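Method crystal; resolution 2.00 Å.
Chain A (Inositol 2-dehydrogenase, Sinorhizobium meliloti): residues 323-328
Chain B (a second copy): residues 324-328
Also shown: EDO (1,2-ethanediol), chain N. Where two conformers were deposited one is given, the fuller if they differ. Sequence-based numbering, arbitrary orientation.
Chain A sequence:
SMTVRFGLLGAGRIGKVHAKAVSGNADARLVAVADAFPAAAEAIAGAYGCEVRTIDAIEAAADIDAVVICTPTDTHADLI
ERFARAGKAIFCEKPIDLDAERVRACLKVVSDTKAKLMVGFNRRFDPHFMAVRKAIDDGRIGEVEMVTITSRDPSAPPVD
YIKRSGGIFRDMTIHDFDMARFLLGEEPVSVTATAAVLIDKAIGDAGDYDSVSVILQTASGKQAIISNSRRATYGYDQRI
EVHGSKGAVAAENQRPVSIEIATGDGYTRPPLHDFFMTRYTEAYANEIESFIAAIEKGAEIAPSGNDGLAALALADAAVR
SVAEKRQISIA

Chain A, residues 323-328: AEKRQI
Chain B, residues 324-328: EKRQI

A:Ala323 and A:Glu324 close a helix, and neither is central to the contact. A:Glu324 (phi/psi -94/4; chi1 m, chi2 t) places OE1 3.0 Å from both NE and NH2 of A:Arg326, a salt bridge within the chain. Its OE2 accepts a hydrogen bond from O2 of the 1,2-ethanediol at 2.6 Å.

A:Lys325 leaves the helix with positive phi (54/44) in a Schellman motif. Its carbonyl accepts from the other copy: B:Gln327 N donates to A:Lys325 O at 3.0 Å, N-H...O angle 160°. The A:Lys325 CA-to-CB bond points sideways; rotamer m, t, t, p.

A:Arg326 is extended (-159/163; p, t, t). It pairs with B:Arg326 (-148/168; p, t, p) in a single beta bridge, CA to CA 3.9 Å, CB to CB 3.8 Å. The touching segments run 132° apart (A CA 324 to 327 against B CA 325 to 327). A:Arg326 CB lies over one face of the B:Arg326 guanidinium. Water 1 donates to A:Lys325 O (2.6 Å) and accepts from B:Arg326 NH1 (2.9 Å), joining the copies.

The A:Gln327 (-73/132) CA-to-CB bond points toward chain B; chi1 t, chi2 t, chi3 -99°. A:Gln327 N donates to B:Lys325 O (B:Lys325 58/36) at 3.0 Å, 159°, so the two backbone bonds match almost exactly. A:Gln327 NE2 lies 3.6 Å from B:Lys325 CD.

A:Ile328 (-107/124; m, m) is buried and makes no contact here.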

# COMPACT_ATOMS: atom_id res chain seq x y z
N ALA A 323 -38.97 1.50 1.22
CA ALA A 323 -40.36 1.16 0.89
C ALA A 323 -41.08 2.26 0.11
O ALA A 323 -41.78 1.97 -0.86
CB ALA A 323 -41.15 0.80 2.14
N GLU A 324 -40.92 3.52 0.53
CA GLU A 324 -41.60 4.61 -0.11
C GLU A 324 -40.82 5.33 -1.22
O GLU A 324 -41.33 6.30 -1.79
CB GLU A 324 -42.08 5.59 0.94
CG GLU A 324 -42.87 4.88 2.04
CD GLU A 324 -43.52 5.84 3.03
OE1 GLU A 324 -43.60 7.04 2.73
OE2 GLU A 324 -43.93 5.39 4.12
N LYS A 325 -39.62 4.82 -1.55
CA LYS A 325 -38.83 5.36 -2.68
C LYS A 325 -38.60 6.85 -2.56
O LYS A 325 -38.71 7.61 -3.55
CB LYS A 325 -39.49 5.04 -4.04
CG LYS A 325 -39.76 3.57 -4.27
CD LYS A 325 -40.73 3.37 -5.42
CE LYS A 325 -41.25 1.94 -5.51
NZ LYS A 325 -42.17 1.51 -4.40
N ARG A 326 -38.26 7.30 -1.36
CA ARG A 326 -38.10 8.72 -1.10
C ARG A 326 -37.24 9.01 0.12
O ARG A 326 -37.03 8.15 0.97
CB ARG A 326 -39.46 9.43 -0.97
CG ARG A 326 -40.23 9.16 0.32
CD ARG A 326 -41.63 9.77 0.30
NE ARG A 326 -42.35 9.46 1.53
CZ ARG A 326 -42.34 10.21 2.65
NH1 ARG A 326 -41.66 11.35 2.73
NH2 ARG A 326 -43.02 9.81 3.71
N GLN A 327 -36.78 10.26 0.19
CA GLN A 327 -36.02 10.73 1.30
C GLN A 327 -36.96 10.91 2.49
O GLN A 327 -38.04 11.49 2.36
CB GLN A 327 -35.34 12.06 0.93
CG GLN A 327 -34.34 12.52 1.95
CD GLN A 327 -33.78 13.89 1.58
OE1 GLN A 327 -32.70 13.98 1.03
NE2 GLN A 327 -34.53 14.93 1.85
N ILE A 328 -36.56 10.39 3.64
CA ILE A 328 -37.34 10.52 4.88
C ILE A 328 -36.67 11.51 5.83
O ILE A 328 -35.50 11.35 6.22
CB ILE A 328 -37.49 9.13 5.58
CG1 ILE A 328 -38.23 8.14 4.65
CG2 ILE A 328 -38.20 9.25 6.93
CD1 ILE A 328 -39.63 8.57 4.21
N GLU B 324 -37.04 17.18 -5.66
CA GLU B 324 -38.30 16.57 -5.25
C GLU B 324 -38.15 15.69 -4.01
O GLU B 324 -39.13 15.21 -3.50
CB GLU B 324 -38.88 15.75 -6.40
CG GLU B 324 -39.31 16.62 -7.57
CD GLU B 324 -39.75 15.87 -8.81
OE1 GLU B 324 -40.24 14.73 -8.72
OE2 GLU B 324 -39.61 16.45 -9.91
N LYS B 325 -36.93 15.49 -3.55
CA LYS B 325 -36.62 14.67 -2.39
C LYS B 325 -37.12 13.22 -2.51
O LYS B 325 -37.54 12.61 -1.53
CB LYS B 325 -37.19 15.34 -1.12
CG LYS B 325 -36.60 16.71 -0.86
CD LYS B 325 -36.98 17.18 0.53
CE LYS B 325 -36.34 18.51 0.86
NZ LYS B 325 -37.17 19.60 0.30
N ARG B 326 -37.05 12.68 -3.72
CA ARG B 326 -37.43 11.31 -3.94
C ARG B 326 -36.64 10.65 -5.06
O ARG B 326 -35.96 11.31 -5.85
CB ARG B 326 -38.90 11.23 -4.24
CG ARG B 326 -39.39 12.04 -5.41
CD ARG B 326 -40.80 11.60 -5.83
NE ARG B 326 -41.73 11.73 -4.71
CZ ARG B 326 -42.29 10.73 -4.00
NH1 ARG B 326 -42.08 9.44 -4.28
NH2 ARG B 326 -43.09 11.04 -2.98
N GLN B 327 -36.79 9.35 -5.12
CA GLN B 327 -36.20 8.55 -6.13
C GLN B 327 -36.92 8.83 -7.47
O GLN B 327 -38.11 8.97 -7.51
CB GLN B 327 -36.37 7.09 -5.71
CG GLN B 327 -35.36 6.13 -6.26
CD GLN B 327 -35.64 4.71 -5.76
OE1 GLN B 327 -36.30 3.96 -6.44
NE2 GLN B 327 -35.27 4.42 -4.54
N ILE B 328 -36.14 8.98 -8.53
CA ILE B 328 -36.66 9.27 -9.85
C ILE B 328 -36.38 8.10 -10.76
O ILE B 328 -35.24 7.66 -10.89
CB ILE B 328 -36.06 10.54 -10.45
CG1 ILE B 328 -36.31 11.74 -9.54
CG2 ILE B 328 -36.64 10.81 -11.86
CD1 ILE B 328 -37.77 12.17 -9.42
C1 EDO N . -42.39 1.85 6.00
O1 EDO N . -41.59 0.72 5.77
C2 EDO N . -43.00 2.25 4.67
O2 EDO N . -44.22 2.94 4.90
O HOH W 1 -40.10 8.00 -5.75
O HOH W 2 -39.82 12.69 0.72